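Local coordinates for SusD family protein (PDB 7KV1), which probably binds beta-glucans at the cell surface of a gut Bacteroides, as a SusD-family surface glycan-binding protein, at residues Y408-L413 and L460-E465. Sequence-based numbering, arbitrary orientation.
Sequences YAETLL and LEFVGE. With NCO (cobalt hexammine(III)), chain C.
Phe462 drives its ring tip into the first turn of helix 408-420, where CZ lies 3.5 Å from Glu410 CB and the in-plane edge of the ring points at the backbone N of Glu410. Its CG stands anti to the carbonyl carbon (chi1 -64°), which carries the ring toward the helix with CZ leading. Ala409 CB touches the same tip at 4.2 Å from Phe462 CZ, and Leu413, one turn on, brings CD1 to 3.9 Å from Phe462 CE2, the two side chains running antiparallel as they pass. Glu461 lays its CG over the centre of one ring face, 3.6 Å above the plane. An alanine in place of Phe462 would probably open a gap against Ala409, Glu410 and Leu413 and leave the Glu461 methylene without the ring beneath it. This buried contact lies in the helix-rich SusD-family region, whose family belongs to the tetratricopeptide-repeat clan, and joins the start of helix 408-420 to the end of helix 451-461, beyond which a type II beta turn runs from Phe462 to Glu465, closed by Glu465 N to Phe462 O at 2.9 Å. No hydrogen bond crosses between the segments; the carboxylates beside this apolar contact are engaged by basic residues around it. Glu461, bent at chi2 (67°), sets OE2 3.3 Å from Ala409 CB, with salt bridges from OE2 to Arg407 and Arg440 and from OE1 to Arg353. The extended chain of Glu410 runs roughly perpendicular to the Phe462 side chain and ends in salt bridges to Lys467 and Arg458. At the other side of the helix, Tyr408 accepts a hydrogen bond through OH from N5 of the cobalt hexammine, 3.1 Å away; the backbone oxygens of Ile261, Ser263 and Phe266 are also hydrogen-bonded to the complex.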
loop_
_atom_site.group_PDB
_atom_site.type_symbol
_atom_site.label_atom_id
_atom_site.label_comp_id
_atom_site.label_asym_id
_atom_site.label_seq_id
_atom_site.Cartn_x
_atom_site.Cartn_y
_atom_site.Cartn_z
ATOM N N TYR A 408 10.685 -7.476 -1.563
ATOM C CA TYR A 408 11.738 -7.546 -2.599
ATOM C C TYR A 408 11.162 -8.054 -3.942
ATOM O O TYR A 408 11.800 -7.746 -4.961
ATOM C CB TYR A 408 12.904 -8.383 -2.067
ATOM C CG TYR A 408 14.059 -8.594 -3.008
ATOM C CD1 TYR A 408 14.945 -7.569 -3.312
ATOM C CD2 TYR A 408 14.266 -9.825 -3.597
ATOM C CE1 TYR A 408 16.017 -7.783 -4.162
ATOM C CE2 TYR A 408 15.350 -10.064 -4.429
ATOM C CZ TYR A 408 16.209 -9.032 -4.735
ATOM O OH TYR A 408 17.263 -9.256 -5.562
ATOM N N ALA A 409 10.027 -8.768 -3.981
ATOM C CA ALA A 409 9.350 -9.101 -5.264
ATOM C C ALA A 409 9.056 -7.800 -6.029
ATOM O O ALA A 409 9.304 -7.731 -7.246
ATOM C CB ALA A 409 8.100 -9.932 -5.064
ATOM N N GLU A 410 8.637 -6.755 -5.313
ATOM C CA GLU A 410 8.329 -5.445 -5.917
ATOM C C GLU A 410 9.614 -4.728 -6.367
ATOM O O GLU A 410 9.586 -4.045 -7.406
ATOM C CB GLU A 410 7.458 -4.628 -4.957
ATOM C CG GLU A 410 6.877 -3.425 -5.624
ATOM C CD GLU A 410 5.952 -2.537 -4.818
ATOM O OE1 GLU A 410 5.757 -2.770 -3.600
ATOM O OE2 GLU A 410 5.347 -1.667 -5.466
ATOM N N THR A 411 10.720 -4.872 -5.638
ATOM C CA THR A 411 12.056 -4.398 -6.094
ATOM C C THR A 411 12.344 -4.980 -7.486
ATOM O O THR A 411 12.681 -4.203 -8.402
ATOM C CB THR A 411 13.148 -4.744 -5.074
ATOM O OG1 THR A 411 12.717 -4.395 -3.750
ATOM C CG2 THR A 411 14.452 -4.073 -5.433
ATOM N N LEU A 412 12.184 -6.297 -7.662
ATOM C CA LEU A 412 12.562 -6.972 -8.932
ATOM C C LEU A 412 11.629 -6.475 -10.036
ATOM O O LEU A 412 12.136 -6.110 -11.115
ATOM C CB LEU A 412 12.495 -8.496 -8.760
ATOM C CG LEU A 412 13.584 -9.119 -7.881
ATOM C CD1 LEU A 412 13.181 -10.524 -7.478
ATOM C CD2 LEU A 412 14.952 -9.150 -8.574
ATOM N N LEU A 413 10.322 -6.402 -9.773
ATOM C CA LEU A 413 9.329 -6.001 -10.799
ATOM C C LEU A 413 9.456 -4.503 -11.104
ATOM O O LEU A 413 9.268 -4.129 -12.284
ATOM C CB LEU A 413 7.921 -6.424 -10.380
ATOM C CG LEU A 413 7.695 -7.938 -10.269
ATOM C CD1 LEU A 413 6.286 -8.252 -9.831
ATOM C CD2 LEU A 413 7.955 -8.665 -11.579
ATOM N N LEU A 460 -0.544 -10.623 -10.530
ATOM C CA LEU A 460 -0.501 -11.979 -9.940
ATOM C C LEU A 460 0.178 -11.937 -8.560
ATOM O O LEU A 460 -0.222 -12.715 -7.637
ATOM C CB LEU A 460 0.207 -12.940 -10.895
ATOM C CG LEU A 460 -0.445 -13.145 -12.263
ATOM C CD1 LEU A 460 0.478 -13.970 -13.166
ATOM C CD2 LEU A 460 -1.780 -13.856 -12.132
ATOM N N GLU A 461 1.176 -11.085 -8.393
ATOM C CA GLU A 461 2.092 -11.134 -7.235
ATOM C C GLU A 461 1.458 -10.451 -6.019
ATOM O O GLU A 461 1.764 -10.888 -4.906
ATOM C CB GLU A 461 3.430 -10.511 -7.617
ATOM C CG GLU A 461 4.514 -10.540 -6.543
ATOM C CD GLU A 461 5.044 -11.915 -6.190
ATOM O OE1 GLU A 461 4.888 -12.808 -7.023
ATOM O OE2 GLU A 461 5.621 -12.076 -5.065
ATOM N N PHE A 462 0.618 -9.436 -6.219
ATOM C CA PHE A 462 0.274 -8.462 -5.154
ATOM C C PHE A 462 -1.228 -8.423 -4.846
ATOM O O PHE A 462 -1.703 -7.431 -4.273
ATOM C CB PHE A 462 0.837 -7.094 -5.528
ATOM C CG PHE A 462 2.340 -7.068 -5.591
ATOM C CD1 PHE A 462 3.114 -7.386 -4.484
ATOM C CD2 PHE A 462 2.982 -6.709 -6.758
ATOM C CE1 PHE A 462 4.491 -7.414 -4.572
ATOM C CE2 PHE A 462 4.368 -6.682 -6.833
ATOM C CZ PHE A 462 5.116 -7.045 -5.738
ATOM N N VAL A 463 -1.972 -9.472 -5.169
ATOM C CA VAL A 463 -3.429 -9.501 -4.858
ATOM C C VAL A 463 -3.603 -9.246 -3.357
ATOM O O VAL A 463 -3.003 -9.950 -2.570
ATOM C CB VAL A 463 -4.132 -10.791 -5.315
ATOM C CG1 VAL A 463 -5.577 -10.828 -4.848
ATOM C CG2 VAL A 463 -4.039 -10.974 -6.814
ATOM N N GLY A 464 -4.401 -8.239 -3.008
ATOM C CA GLY A 464 -4.779 -7.947 -1.619
ATOM C C GLY A 464 -3.732 -7.106 -0.911
ATOM O O GLY A 464 -3.876 -6.911 0.325
ATOM N N GLU A 465 -2.743 -6.593 -1.647
ATOM C CA GLU A 465 -1.635 -5.788 -1.066
ATOM C C GLU A 465 -1.727 -4.318 -1.487
ATOM O O GLU A 465 -0.774 -3.566 -1.207
ATOM C CB GLU A 465 -0.299 -6.430 -1.470
ATOM C CG GLU A 465 -0.111 -7.822 -0.908
ATOM C CD GLU A 465 1.253 -8.406 -1.215
ATOM O OE1 GLU A 465 2.269 -7.902 -0.687
ATOM O OE2 GLU A 465 1.286 -9.376 -1.987
HETATM CO CO NCO C . 20.749 -11.288 -4.190
HETATM N N1 NCO C . 21.284 -11.454 -2.262
HETATM N N2 NCO C . 20.332 -10.966 -6.115
HETATM N N3 NCO C . 21.669 -13.065 -4.700
HETATM N N4 NCO C . 22.424 -10.307 -4.530
HETATM N N5 NCO C . 19.815 -9.529 -3.745
HETATM N N6 NCO C . 19.076 -12.296 -3.879
#